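Local atomic coordinates of MgGH51 (Meripilus giganteus, PDB entry 6ZPV), a protein that hydrolyses terminal alpha-L-arabinofuranosyl residues, probably from arabinose-containing plant polysaccharides, as a fungal member of glycoside hydrolase family 51. Residues Pro452-Ala457 and Lys505-Phe510; Lys513-Asn518 and Phe617-Ile622. All blocks are in the same frame, centred on the assembly; numbering follows the deposited sequence.

Interaction 1 of 2, residues Pro452-Ala457 and Lys505-Phe510; sequences PTVQSA and KSTSFF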
loop_
_atom_site.group_PDB
_atom_site.type_symbol
_atom_site.label_atom_id
_atom_site.label_comp_id
_atom_site.label_asym_id
_atom_site.label_seq_id
_atom_site.Cartn_x
_atom_site.Cartn_y
_atom_site.Cartn_z
ATOM N N PRO A 452 -10.632 -11.501 4.501
ATOM C CA PRO A 452 -11.993 -10.982 4.544
ATOM C C PRO A 452 -12.979 -12.097 4.152
ATOM O O PRO A 452 -12.653 -12.981 3.344
ATOM C CB PRO A 452 -11.979 -9.850 3.514
ATOM C CG PRO A 452 -10.516 -9.403 3.472
ATOM C CD PRO A 452 -9.750 -10.724 3.614
ATOM N N THR A 453 -14.178 -12.024 4.681
ATOM C CA THR A 453 -15.256 -12.971 4.401
ATOM C C THR A 453 -16.435 -12.222 3.772
ATOM O O THR A 453 -16.486 -10.991 3.682
ATOM C CB THR A 453 -15.691 -13.703 5.688
ATOM O OG1 THR A 453 -16.184 -12.686 6.572
ATOM C CG2 THR A 453 -14.554 -14.497 6.323
ATOM N N VAL A 454 -17.419 -12.985 3.328
ATOM C CA VAL A 454 -18.673 -12.352 2.853
ATOM C C VAL A 454 -19.278 -11.565 4.014
ATOM O O VAL A 454 -19.752 -10.431 3.855
ATOM C CB VAL A 454 -19.622 -13.345 2.224
ATOM C CG1 VAL A 454 -20.868 -12.651 1.710
ATOM C CG2 VAL A 454 -18.971 -14.106 1.074
ATOM N N GLN A 455 -19.297 -12.170 5.200
ATOM C CA GLN A 455 -19.818 -11.507 6.402
ATOM C C GLN A 455 -19.109 -10.164 6.632
ATOM O O GLN A 455 -19.767 -9.117 6.951
ATOM C CB GLN A 455 -19.615 -12.437 7.637
ATOM C CG GLN A 455 -20.308 -11.974 8.936
ATOM C CD GLN A 455 -19.997 -12.790 10.170
ATOM O OE1 GLN A 455 -19.323 -13.826 10.060
ATOM N NE2 GLN A 455 -20.501 -12.361 11.308
ATOM N N SER A 456 -17.780 -10.164 6.590
ATOM C CA SER A 456 -17.049 -8.919 6.946
ATOM C C SER A 456 -17.261 -7.873 5.869
ATOM O O SER A 456 -17.493 -6.689 6.188
ATOM C CB SER A 456 -15.577 -9.212 7.205
ATOM O OG SER A 456 -14.804 -9.496 6.018
ATOM N N ALA A 457 -17.239 -8.221 4.592
ATOM C CA ALA A 457 -17.425 -7.287 3.487
ATOM C C ALA A 457 -18.815 -6.675 3.528
ATOM O O ALA A 457 -18.988 -5.495 3.203
ATOM C CB ALA A 457 -17.159 -7.971 2.156
ATOM N N LYS A 505 -7.973 -11.113 -4.889
ATOM C CA LYS A 505 -8.866 -9.980 -4.619
ATOM C C LYS A 505 -9.902 -10.465 -3.613
ATOM O O LYS A 505 -10.680 -11.368 -3.887
ATOM C CB LYS A 505 -9.536 -9.543 -5.932
ATOM C CG LYS A 505 -8.567 -8.996 -6.961
ATOM C CD LYS A 505 -9.085 -8.805 -8.297
ATOM C CE LYS A 505 -7.899 -8.678 -9.265
ATOM N NZ LYS A 505 -8.352 -8.372 -10.636
ATOM N N SER A 506 -9.925 -9.855 -2.439
ATOM C CA SER A 506 -10.802 -10.297 -1.332
ATOM C C SER A 506 -12.272 -9.921 -1.589
ATOM O O SER A 506 -12.606 -9.035 -2.377
ATOM C CB SER A 506 -10.352 -9.718 -0.037
ATOM O OG SER A 506 -10.630 -8.317 0.080
ATOM N N THR A 507 -13.140 -10.514 -0.761
ATOM C CA THR A 507 -14.540 -10.051 -0.691
ATOM C C THR A 507 -14.637 -8.537 -0.390
ATOM O O THR A 507 -15.379 -7.821 -1.053
ATOM C CB THR A 507 -15.294 -10.865 0.374
ATOM O OG1 THR A 507 -14.569 -10.717 1.606
ATOM C CG2 THR A 507 -15.425 -12.346 0.021
ATOM N N SER A 508 -13.827 -8.100 0.576
ATOM C CA SER A 508 -13.809 -6.688 0.930
ATOM C C SER A 508 -13.295 -5.806 -0.212
ATOM O O SER A 508 -13.796 -4.693 -0.355
ATOM C CB SER A 508 -12.999 -6.479 2.227
ATOM O OG SER A 508 -13.687 -7.052 3.319
ATOM N N PHE A 509 -12.329 -6.309 -0.996
ATOM C CA PHE A 509 -11.886 -5.578 -2.189
ATOM C C PHE A 509 -13.065 -5.342 -3.111
ATOM O O PHE A 509 -13.253 -4.226 -3.622
ATOM C CB PHE A 509 -10.802 -6.374 -2.917
ATOM C CG PHE A 509 -10.469 -5.804 -4.281
ATOM C CD1 PHE A 509 -9.510 -4.831 -4.420
ATOM C CD2 PHE A 509 -11.141 -6.241 -5.424
ATOM C CE1 PHE A 509 -9.205 -4.341 -5.685
ATOM C CE2 PHE A 509 -10.824 -5.756 -6.690
ATOM C CZ PHE A 509 -9.854 -4.788 -6.785
ATOM N N PHE A 510 -13.871 -6.383 -3.364
ATOM C CA PHE A 510 -15.010 -6.199 -4.267
ATOM C C PHE A 510 -16.032 -5.233 -3.679
ATOM O O PHE A 510 -16.605 -4.482 -4.456
ATOM C CB PHE A 510 -15.620 -7.553 -4.652
ATOM C CG PHE A 510 -14.737 -8.360 -5.572
ATOM C CD1 PHE A 510 -14.386 -7.865 -6.818
ATOM C CD2 PHE A 510 -14.269 -9.615 -5.210
ATOM C CE1 PHE A 510 -13.602 -8.627 -7.661
ATOM C CE2 PHE A 510 -13.501 -10.373 -6.042
ATOM C CZ PHE A 510 -13.148 -9.855 -7.251
HETATM O O HOH W 1 -11.888 -12.738 0.738
HETATM O O HOH W 2 -12.739 -7.610 6.412
#
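Ala-457 and Ser-508 mark the point where the two backbones run nearest, their CA atoms 4.5 Å apart, close enough for the CB of Ala-457 to rest against the peptide that joins Thr-507 to Ser-508. Each segment enters its helix through a hydroxyl N-cap: the side chain of Thr-453 accepts from the N of Ser-456, and that of Ser-506, whose OG also hydrogen-bonds to Leu-495 O, from the N of Phe-509. Thr-507 contributes the largest single share of the contact. Its OG1, set between the backbone N and the carbonyl carbon (chi1 56°), lies 2.8 Å from Thr-453 O in a weak hydrogen bond to a carbonyl that already receives the N of Ala-457. Its CG2 meets Val-454 CG2 at 4.1 Å, the two side chains crossing at about a right angle. Pro-452 fits over the start of the other helix, with CG 3.5 Å from Ser-506 CB and CB 3.3 Å from Ser-508 OG. Two waters complete the join. One donates to Pro-452 O and accepts from Thr-507 N, occupying a first-turn amide; the other accepts from Ser-456 OG at 2.8 Å and donates over a longer 3.3 Å to Ser-508 OG, which also bonds to Glu-460. Since Ser-456 OG accepts in turn from Thr-453 N, at 2.9 Å, Thr-453 and Ser-456 form a reciprocal capping box. The whole illustrates how neighbouring outer helices of a (beta/alpha)8 barrel, here those following its seventh and eighth strands, can be matched at their N-terminal ends.

Interaction 2 of 2, residues Lys513-Asn518 and Phe617-Ile622; sequences KLFALN and FSVSVI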
loop_
_atom_site.group_PDB
_atom_site.type_symbol
_atom_site.label_atom_id
_atom_site.label_comp_id
_atom_site.label_asym_id
_atom_site.label_seq_id
_atom_site.Cartn_x
_atom_site.Cartn_y
_atom_site.Cartn_z
ATOM N N LYS A 513 -14.528 -1.811 -4.381
ATOM C CA LYS A 513 -14.630 -1.495 -5.820
ATOM C C LYS A 513 -16.077 -1.177 -6.215
ATOM O O LYS A 513 -16.295 -0.217 -6.993
ATOM C CB LYS A 513 -14.090 -2.708 -6.581
ATOM C CG LYS A 513 -14.131 -2.572 -8.091
ATOM C CD LYS A 513 -13.586 -3.813 -8.830
ATOM C CE LYS A 513 -13.659 -3.689 -10.338
ATOM N NZ LYS A 513 -13.295 -4.969 -11.011
ATOM N N LEU A 514 -17.029 -1.949 -5.754
ATOM C CA LEU A 514 -18.435 -1.688 -6.078
ATOM C C LEU A 514 -18.834 -0.296 -5.590
ATOM O O LEU A 514 -19.580 0.406 -6.284
ATOM C CB LEU A 514 -19.339 -2.772 -5.476
ATOM C CG LEU A 514 -19.342 -4.115 -6.202
ATOM C CD1 LEU A 514 -20.040 -5.139 -5.380
ATOM C CD2 LEU A 514 -19.963 -4.037 -7.557
ATOM N N PHE A 515 -18.374 0.110 -4.407
ATOM C CA PHE A 515 -18.749 1.428 -3.906
ATOM C C PHE A 515 -18.064 2.529 -4.682
ATOM O O PHE A 515 -18.685 3.547 -5.001
ATOM C CB PHE A 515 -18.519 1.525 -2.386
ATOM C CG PHE A 515 -19.689 1.014 -1.556
ATOM C CD1 PHE A 515 -20.121 -0.279 -1.625
ATOM C CD2 PHE A 515 -20.349 1.882 -0.706
ATOM C CE1 PHE A 515 -21.243 -0.679 -0.921
ATOM C CE2 PHE A 515 -21.466 1.479 -0.010
ATOM C CZ PHE A 515 -21.909 0.195 -0.108
ATOM N N ALA A 516 -16.772 2.384 -4.952
ATOM C CA ALA A 516 -15.969 3.446 -5.566
ATOM C C ALA A 516 -16.243 3.622 -7.041
ATOM O O ALA A 516 -16.192 4.757 -7.539
ATOM C CB ALA A 516 -14.483 3.145 -5.347
ATOM N N LEU A 517 -16.494 2.547 -7.776
ATOM C CA LEU A 517 -16.707 2.680 -9.232
ATOM C C LEU A 517 -18.152 3.069 -9.580
ATOM O O LEU A 517 -18.437 3.368 -10.785
ATOM C CB LEU A 517 -16.425 1.352 -9.910
ATOM C CG LEU A 517 -14.957 0.969 -10.034
ATOM C CD1 LEU A 517 -14.846 -0.288 -10.850
ATOM C CD2 LEU A 517 -14.111 2.061 -10.687
ATOM N N ASN A 518 -19.058 3.048 -8.651
ATOM C CA ASN A 518 -20.488 3.284 -8.871
ATOM C C ASN A 518 -20.948 4.397 -7.891
ATOM O O ASN A 518 -21.757 4.154 -6.999
ATOM C CB ASN A 518 -21.274 1.974 -8.701
ATOM C CG ASN A 518 -20.748 0.885 -9.585
ATOM O OD1 ASN A 518 -21.009 0.834 -10.784
ATOM N ND2 ASN A 518 -20.000 -0.010 -9.008
ATOM N N PHE A 617 -26.436 -11.840 3.236
ATOM C CA PHE A 617 -24.997 -11.599 3.092
ATOM C C PHE A 617 -24.695 -11.185 1.653
ATOM O O PHE A 617 -23.976 -11.904 0.919
ATOM C CB PHE A 617 -24.170 -12.809 3.523
ATOM C CG PHE A 617 -24.389 -13.168 4.971
ATOM C CD1 PHE A 617 -24.059 -12.273 6.022
ATOM C CD2 PHE A 617 -24.985 -14.350 5.313
ATOM C CE1 PHE A 617 -24.333 -12.544 7.333
ATOM C CE2 PHE A 617 -25.248 -14.650 6.655
ATOM C CZ PHE A 617 -24.932 -13.736 7.641
ATOM N N SER A 618 -25.193 -10.030 1.239
ATOM C CA SER A 618 -24.936 -9.554 -0.134
ATOM C C SER A 618 -24.620 -8.058 -0.172
ATOM O O SER A 618 -25.140 -7.268 0.648
ATOM C CB SER A 618 -26.112 -9.856 -1.036
ATOM O OG SER A 618 -27.304 -9.174 -0.665
ATOM N N VAL A 619 -23.851 -7.691 -1.186
ATOM C CA VAL A 619 -23.629 -6.309 -1.571
ATOM C C VAL A 619 -24.091 -6.211 -3.025
ATOM O O VAL A 619 -23.603 -6.963 -3.881
ATOM C CB VAL A 619 -22.154 -5.863 -1.501
ATOM C CG1 VAL A 619 -22.024 -4.397 -1.870
ATOM C CG2 VAL A 619 -21.595 -6.140 -0.108
ATOM N N SER A 620 -25.007 -5.288 -3.310
ATOM C CA SER A 620 -25.600 -5.150 -4.648
ATOM C C SER A 620 -25.511 -3.706 -5.093
ATOM O O SER A 620 -25.683 -2.784 -4.272
ATOM C CB SER A 620 -27.033 -5.627 -4.694
ATOM O OG SER A 620 -27.163 -6.947 -4.161
ATOM N N VAL A 621 -25.378 -3.508 -6.390
ATOM C CA VAL A 621 -25.467 -2.161 -6.998
ATOM C C VAL A 621 -26.428 -2.269 -8.177
ATOM O O VAL A 621 -26.186 -3.075 -9.095
ATOM C CB VAL A 621 -24.116 -1.651 -7.498
ATOM C CG1 VAL A 621 -24.276 -0.250 -8.083
ATOM C CG2 VAL A 621 -23.078 -1.692 -6.381
ATOM N N ILE A 622 -27.459 -1.451 -8.149
ATOM C CA ILE A 622 -28.402 -1.321 -9.270
ATOM C C ILE A 622 -28.136 0.043 -9.882
ATOM O O ILE A 622 -28.190 1.068 -9.155
ATOM C CB ILE A 622 -29.877 -1.481 -8.841
ATOM C CG1 ILE A 622 -30.086 -2.900 -8.344
ATOM C CG2 ILE A 622 -30.792 -1.147 -10.034
ATOM C CD1 ILE A 622 -31.469 -3.154 -7.719
#
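Leu-514 lies against two valines of the strand, Val-619 and Val-621, and shows how a branched side chain can serve two neighbours at once. Its CG stands anti to the carbonyl carbon, beside the backbone N (chi1 -76°), and from there the methyls divide: CD1 approaches Val-619 CG1 at 4.1 Å, while CD2, together with CB, lies by Val-621 CG2, CB being 4.0 Å away. Both valines take the same conformer, with CG1 anti to the backbone N. The Val-619 CG1 methyl also meets the Phe-515 ring at its edge, near the ring plane, 3.9 Å from CE1. Helix 513-517 and strand 618-622 run nearly parallel, 22° apart with axes 9.3 Å from each other; the last helix of the barrel thus lies on a face of the antiparallel C-terminal beta sheet, as in the barrel-plus-sandwich architecture of family 51. Ala-461 of helix 454-469 touches both Phe-515 and Val-619, widening the same apolar layer. Further along the chain, Asn-518 puts CB 3.8 Å from Val-621 CG1 and turns its amide back, ND2 donating almost straight (172°) to Leu-514 O at 2.8 Å, with the acceptor in the amide plane. An alanine here would keep the CB contact but would probably leave Leu-514 O without its side-chain donor and open a gap beside Val-621 CG1, where Asn-518 CG sat. Outside the two segments, Lys-551 NZ reaches the backbone O of Phe-515 and of Asn-518.

Along the chain, residues 452-457 open helix 454-469, which leads into barrel strand 474-479; after further short strands the chain returns with 505-510, and interaction 1 closes this loop of 47 residues. Helix 507-517 then runs on directly into interaction 2, whose 98 intervening residues, without a helix, build much of the C-terminal sheet before strand 618-625 comes back. The two loops therefore follow in series, neither nested nor crossing, and share one helix: its start is fixed to the neighbouring barrel helix, its end to the sheet. Their centres lie about 12 Å apart, and they touch directly where Val-454 CG1 packs 3.3 Å from Phe-617 O.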